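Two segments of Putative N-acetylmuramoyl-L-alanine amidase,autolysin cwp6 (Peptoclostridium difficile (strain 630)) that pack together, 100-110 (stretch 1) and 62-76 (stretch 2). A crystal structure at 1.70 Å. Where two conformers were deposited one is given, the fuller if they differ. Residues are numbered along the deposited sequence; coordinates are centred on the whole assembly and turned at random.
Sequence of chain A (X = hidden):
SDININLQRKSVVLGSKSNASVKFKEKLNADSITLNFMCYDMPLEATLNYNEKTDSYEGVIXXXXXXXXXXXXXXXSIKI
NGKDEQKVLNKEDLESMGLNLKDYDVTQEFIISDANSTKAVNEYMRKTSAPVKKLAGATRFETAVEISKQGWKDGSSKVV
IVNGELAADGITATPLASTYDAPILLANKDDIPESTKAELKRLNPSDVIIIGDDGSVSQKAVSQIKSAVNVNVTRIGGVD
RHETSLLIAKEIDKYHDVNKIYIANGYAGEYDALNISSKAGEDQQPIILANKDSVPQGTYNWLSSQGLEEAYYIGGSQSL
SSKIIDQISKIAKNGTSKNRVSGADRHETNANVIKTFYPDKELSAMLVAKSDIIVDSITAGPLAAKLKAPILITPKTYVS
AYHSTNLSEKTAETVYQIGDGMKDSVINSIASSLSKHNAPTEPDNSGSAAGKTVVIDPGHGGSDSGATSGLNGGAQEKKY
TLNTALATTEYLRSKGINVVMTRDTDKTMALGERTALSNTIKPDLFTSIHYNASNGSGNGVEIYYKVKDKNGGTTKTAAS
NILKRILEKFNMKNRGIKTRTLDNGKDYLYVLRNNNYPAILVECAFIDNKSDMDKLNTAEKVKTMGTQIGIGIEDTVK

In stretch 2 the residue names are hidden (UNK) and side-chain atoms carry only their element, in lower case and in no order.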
# COMPACT_ATOMS: atom_id res chain seq x y z
N ASN A 100 21.19 -27.12 1.95
CA ASN A 100 22.27 -26.22 1.63
C ASN A 100 22.11 -25.12 2.70
O ASN A 100 21.20 -24.28 2.57
CB ASN A 100 22.15 -25.62 0.27
CG ASN A 100 23.35 -24.78 -0.02
OD1 ASN A 100 23.23 -23.57 -0.21
ND2 ASN A 100 24.56 -25.31 -0.03
N LEU A 101 22.94 -25.11 3.74
CA LEU A 101 22.69 -24.20 4.87
C LEU A 101 22.67 -22.72 4.56
O LEU A 101 21.97 -21.98 5.25
CB LEU A 101 23.72 -24.51 5.98
CG LEU A 101 23.57 -25.98 6.43
CD1 LEU A 101 24.61 -26.25 7.47
CD2 LEU A 101 22.18 -26.22 6.97
N LYS A 102 23.38 -22.26 3.53
CA LYS A 102 23.31 -20.87 3.23
C LYS A 102 21.90 -20.45 2.80
O LYS A 102 21.58 -19.25 2.86
CB LYS A 102 24.29 -20.48 2.11
CG LYS A 102 25.75 -20.32 2.64
CD LYS A 102 26.17 -18.82 2.93
CE LYS A 102 26.90 -18.65 4.27
NZ LYS A 102 26.84 -17.23 4.86
N ASP A 103 21.09 -21.40 2.35
CA ASP A 103 19.73 -21.00 1.97
C ASP A 103 18.94 -20.45 3.19
O ASP A 103 17.88 -19.82 2.99
CB ASP A 103 18.92 -22.23 1.52
CG ASP A 103 19.41 -22.84 0.24
OD1 ASP A 103 18.98 -23.95 -0.07
OD2 ASP A 103 20.24 -22.21 -0.45
N TYR A 104 19.40 -20.71 4.42
CA TYR A 104 18.66 -20.23 5.60
C TYR A 104 19.31 -19.00 6.26
O TYR A 104 18.85 -18.58 7.31
CB TYR A 104 18.52 -21.36 6.65
CG TYR A 104 17.97 -22.58 5.97
CD1 TYR A 104 18.80 -23.65 5.64
CD2 TYR A 104 16.64 -22.61 5.52
CE1 TYR A 104 18.34 -24.71 4.86
CE2 TYR A 104 16.17 -23.68 4.73
CZ TYR A 104 17.04 -24.71 4.40
OH TYR A 104 16.69 -25.71 3.53
N ASP A 105 20.35 -18.42 5.67
CA ASP A 105 21.00 -17.25 6.31
C ASP A 105 20.03 -16.09 6.46
O ASP A 105 19.29 -15.79 5.51
CB ASP A 105 22.10 -16.76 5.38
CG ASP A 105 23.35 -17.61 5.40
OD1 ASP A 105 23.40 -18.59 6.17
OD2 ASP A 105 24.26 -17.31 4.66
N VAL A 106 20.04 -15.42 7.60
CA VAL A 106 19.12 -14.30 7.83
C VAL A 106 19.94 -13.09 8.14
O VAL A 106 20.82 -13.18 9.02
CB VAL A 106 18.17 -14.68 9.01
CG1 VAL A 106 17.39 -13.45 9.46
CG2 VAL A 106 17.23 -15.81 8.55
N THR A 107 19.73 -11.97 7.39
CA THR A 107 20.52 -10.77 7.60
C THR A 107 19.81 -9.83 8.58
O THR A 107 18.62 -9.50 8.40
CB THR A 107 20.74 -10.08 6.24
OG1 THR A 107 21.38 -11.02 5.38
CG2 THR A 107 21.62 -8.85 6.37
N GLN A 108 20.54 -9.40 9.61
CA GLN A 108 19.99 -8.47 10.60
C GLN A 108 20.54 -7.10 10.30
O GLN A 108 21.73 -6.79 10.53
CB GLN A 108 20.38 -8.91 12.03
CG GLN A 108 19.79 -8.00 13.11
CD GLN A 108 19.91 -8.70 14.45
OE1 GLN A 108 19.65 -9.89 14.58
NE2 GLN A 108 20.26 -7.93 15.52
N GLU A 109 19.69 -6.21 9.77
CA GLU A 109 20.13 -4.86 9.42
C GLU A 109 19.77 -3.92 10.57
O GLU A 109 19.16 -4.33 11.55
CB GLU A 109 19.34 -4.38 8.20
CG GLU A 109 19.36 -5.37 7.07
CD GLU A 109 20.60 -5.18 6.18
OE1 GLU A 109 20.63 -5.76 5.09
OE2 GLU A 109 21.53 -4.47 6.58
N PHE A 110 20.15 -2.65 10.44
CA PHE A 110 19.81 -1.68 11.48
C PHE A 110 19.44 -0.33 10.88
O PHE A 110 19.79 -0.07 9.73
CB PHE A 110 20.95 -1.54 12.52
CG PHE A 110 22.23 -0.99 11.95
CD1 PHE A 110 23.22 -1.84 11.49
CD2 PHE A 110 22.45 0.38 11.89
CE1 PHE A 110 24.40 -1.35 10.97
CE2 PHE A 110 23.63 0.89 11.36
CZ PHE A 110 24.60 0.02 10.90
N UNK A 62 13.16 -15.17 17.82
CA UNK A 62 13.13 -13.79 18.31
C UNK A 62 14.55 -13.23 18.12
O UNK A 62 15.44 -13.69 18.82
n UNK A 62 10.94 -15.43 20.32
c UNK A 62 11.30 -14.21 19.97
o UNK A 62 10.42 -13.36 19.72
c UNK A 62 12.77 -13.81 19.82
N UNK A 63 14.74 -12.30 17.22
CA UNK A 63 16.05 -11.76 16.93
C UNK A 63 16.38 -10.66 17.98
O UNK A 63 16.49 -9.48 17.64
c UNK A 63 14.80 -12.77 13.94
c UNK A 63 14.76 -13.84 13.05
c UNK A 63 15.93 -14.50 12.72
o UNK A 63 15.88 -15.61 11.94
c UNK A 63 17.13 -14.10 13.27
c UNK A 63 16.04 -11.19 15.49
c UNK A 63 17.17 -13.01 14.13
c UNK A 63 16.00 -12.33 14.49
N UNK A 64 16.61 -11.25 19.16
CA UNK A 64 16.85 -10.32 20.25
C UNK A 64 18.31 -10.28 20.67
O UNK A 64 18.57 -9.97 21.83
c UNK A 64 14.52 -10.56 21.35
c UNK A 64 16.01 -10.75 21.47
n UNK A 64 14.00 -9.76 20.40
o UNK A 64 13.78 -11.16 22.15
N UNK A 65 19.21 -10.54 19.82
CA UNK A 65 20.65 -10.46 20.13
C UNK A 65 21.30 -9.49 19.15
O UNK A 65 20.98 -9.51 17.96
c UNK A 65 21.09 -12.74 22.38
c UNK A 65 21.33 -11.85 19.99
c UNK A 65 22.57 -12.94 22.70
c UNK A 65 20.77 -12.96 20.93
n UNK A 65 23.00 -14.37 22.53
N UNK A 66 22.21 -8.63 19.63
CA UNK A 66 22.87 -7.64 18.79
C UNK A 66 24.32 -8.07 18.59
O UNK A 66 25.13 -7.95 19.50
c UNK A 66 22.56 -5.16 18.43
o UNK A 66 22.60 -5.44 17.21
o UNK A 66 22.43 -4.01 18.83
c UNK A 66 22.74 -6.26 19.44
N UNK A 67 24.71 -8.54 17.41
CA UNK A 67 26.08 -8.99 17.18
C UNK A 67 27.15 -7.91 17.14
O UNK A 67 26.95 -6.85 16.56
c UNK A 67 23.86 -8.69 16.18
c UNK A 67 25.94 -9.80 15.87
c UNK A 67 24.88 -8.98 15.11
N UNK A 68 28.29 -8.20 17.78
CA UNK A 68 29.41 -7.24 17.83
C UNK A 68 30.09 -7.11 16.47
O UNK A 68 30.67 -6.06 16.15
o UNK A 68 28.94 -6.31 21.90
c UNK A 68 29.59 -6.36 20.83
o UNK A 68 29.96 -5.32 20.26
c UNK A 68 30.48 -7.71 18.84
c UNK A 68 29.91 -7.75 20.27
N UNK A 69 29.99 -8.19 15.66
CA UNK A 69 30.67 -8.15 14.36
C UNK A 69 29.91 -9.12 13.46
O UNK A 69 29.47 -10.18 13.96
o UNK A 69 35.14 -9.12 9.73
c UNK A 69 33.08 -7.69 12.37
c UNK A 69 33.81 -7.80 11.20
c UNK A 69 33.59 -9.97 12.90
c UNK A 69 34.33 -10.08 11.74
c UNK A 69 32.95 -8.76 13.24
c UNK A 69 34.43 -9.00 10.89
c UNK A 69 32.15 -8.64 14.53
N UNK A 70 29.80 -8.74 12.16
CA UNK A 70 29.01 -9.47 11.13
C UNK A 70 27.52 -9.31 11.46
O UNK A 70 27.12 -8.84 12.53
c UNK A 70 31.16 -12.78 10.57
c UNK A 70 31.26 -10.47 9.64
c UNK A 70 29.34 -10.99 11.00
c UNK A 70 30.83 -11.28 10.83
N UNK A 71 26.67 -9.65 10.49
CA UNK A 71 25.24 -9.47 10.73
C UNK A 71 24.42 -10.50 9.98
O UNK A 71 23.26 -10.23 9.58
c UNK A 71 24.80 -8.02 10.32
n UNK A 71 24.03 -6.82 8.29
c UNK A 71 24.83 -7.77 8.82
o UNK A 71 25.52 -8.45 8.06
N UNK A 72 24.99 -11.70 9.79
CA UNK A 72 24.20 -12.76 9.13
C UNK A 72 24.15 -13.95 10.08
O UNK A 72 25.21 -14.47 10.49
c UNK A 72 24.84 -13.18 7.79
c UNK A 72 24.02 -14.36 7.20
c UNK A 72 24.87 -11.98 6.82
N UNK A 73 22.95 -14.38 10.46
CA UNK A 73 22.74 -15.51 11.32
C UNK A 73 22.81 -16.77 10.46
O UNK A 73 22.05 -16.87 9.49
c UNK A 73 23.14 -14.71 16.22
c UNK A 73 22.08 -12.53 15.98
c UNK A 73 21.89 -14.22 14.19
c UNK A 73 21.61 -12.94 14.73
c UNK A 73 20.59 -13.12 12.72
c UNK A 73 21.24 -14.31 12.90
c UNK A 73 22.85 -13.44 16.71
c UNK A 73 22.67 -15.12 14.96
c UNK A 73 21.35 -15.42 11.96
n UNK A 73 20.82 -12.28 13.80
N UNK A 74 23.68 -17.72 10.81
CA UNK A 74 23.87 -18.95 10.01
C UNK A 74 23.46 -20.13 10.83
O UNK A 74 23.86 -20.26 11.99
o UNK A 74 27.74 -16.95 7.80
c UNK A 74 27.21 -17.98 8.20
o UNK A 74 27.78 -19.04 8.17
c UNK A 74 25.77 -17.90 8.75
c UNK A 74 25.37 -19.09 9.65
N UNK A 75 22.65 -21.00 10.25
CA UNK A 75 22.16 -22.17 10.99
C UNK A 75 23.30 -23.16 11.25
O UNK A 75 24.01 -23.53 10.31
c UNK A 75 19.76 -23.93 12.08
c UNK A 75 19.54 -24.83 9.71
c UNK A 75 20.49 -24.16 10.78
c UNK A 75 21.07 -22.89 10.11
N UNK A 76 23.49 -23.60 12.51
CA UNK A 76 24.57 -24.56 12.86
C UNK A 76 24.07 -25.97 13.12
O UNK A 76 24.77 -26.92 12.78
n UNK A 76 26.54 -21.59 12.12
c UNK A 76 25.64 -22.63 14.09
c UNK A 76 26.73 -22.43 13.12
c UNK A 76 25.23 -24.13 14.15
o UNK A 76 27.80 -23.00 13.26
O HOH W 1 19.15 -11.57 17.01
O HOH W 2 21.14 -5.11 14.95
O HOH W 3 24.00 -5.91 5.53
O HOH W 4 19.59 -18.04 9.82
O HOH W 5 25.36 -20.62 6.25
O HOH W 6 22.02 -20.42 7.49

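Position 62 has two side-chain carbons, the second carrying one oxygen and one nitrogen, and lies out of reach of stretch 1: Asn62 (an aspartate would match in shape, but not in elements). Position 63 has one carbon leading to a six-carbon ring that bears an oxygen, so it is Tyr63; its CZ lies 3.7 Å from Val106 CG1, an apolar contact in which the methyl meets the ring obliquely. Position 64 repeats the carboxamide pattern and points away: Asn64. Position 65 is four carbons in a row ending in nitrogen, Lys65, whose end leads away while its backbone O accepts a hydrogen bond from Gln108 NE2 at 3.0 Å.

Position 66 has two carbons, the second with two oxygens: Asp66, whose carboxylate reaches Gln108 NE2 through water 2. At 67 three carbons close onto the backbone N; this is Pro67, its CD 3.7 Å from Gln108 NE2. Three positions then swing clear of stretch 1. Position 68, three carbons ending in two oxygens, is Glu68; 69, a six-carbon ring bearing oxygen, is Tyr69; 70, four carbons forked at the second, is Leu70.

Position 71 has two carbons, then one oxygen and one nitrogen: Asn71. Its backbone O accepts from Gln108 N at 2.8 Å, and its ND2 donates a weak hydrogen bond to Gln108 O at 3.2 Å, so one residue engages both polar backbone groups of Gln108. Position 72, one carbon carrying two more, is Val72, a β-branched residue well suited to a strand; its CG1 lies 3.6 Å from Asp105 CB. Position 73 has one carbon, then fused five- and six-membered rings holding one nitrogen: Trp73. That nitrogen, NE1, donates to Gln108 OE1 at 2.8 Å, near the ring plane, as an indole N-H requires.

Position 74, three carbons ending in two oxygens, is Glu74; its OE2 forms a salt bridge with Lys102 NZ at 3.1 Å. Position 75, four carbons forked at the second, is Leu75, buried with CD2 4.1 Å from Leu101 CD2 and 4.3 Å from Tyr104 CD1. Position 76, three carbons ending in oxygen and nitrogen, is Gln76; its NE2 donates to Glu74 O at 3.0 Å.

The contact is an antiparallel strand pairing. Val106 and Trp73 exchange backbone hydrogen bonds, Trp73 N to Val106 O at 2.8 Å and Val106 N to Trp73 O at 3.1 Å. Gln108 anchors one end through both amide atoms, while leucine packing and the Lys102 salt bridge hold the other.

Stretch 2, residues 62-76: NYNKDPEYLNVWELQ
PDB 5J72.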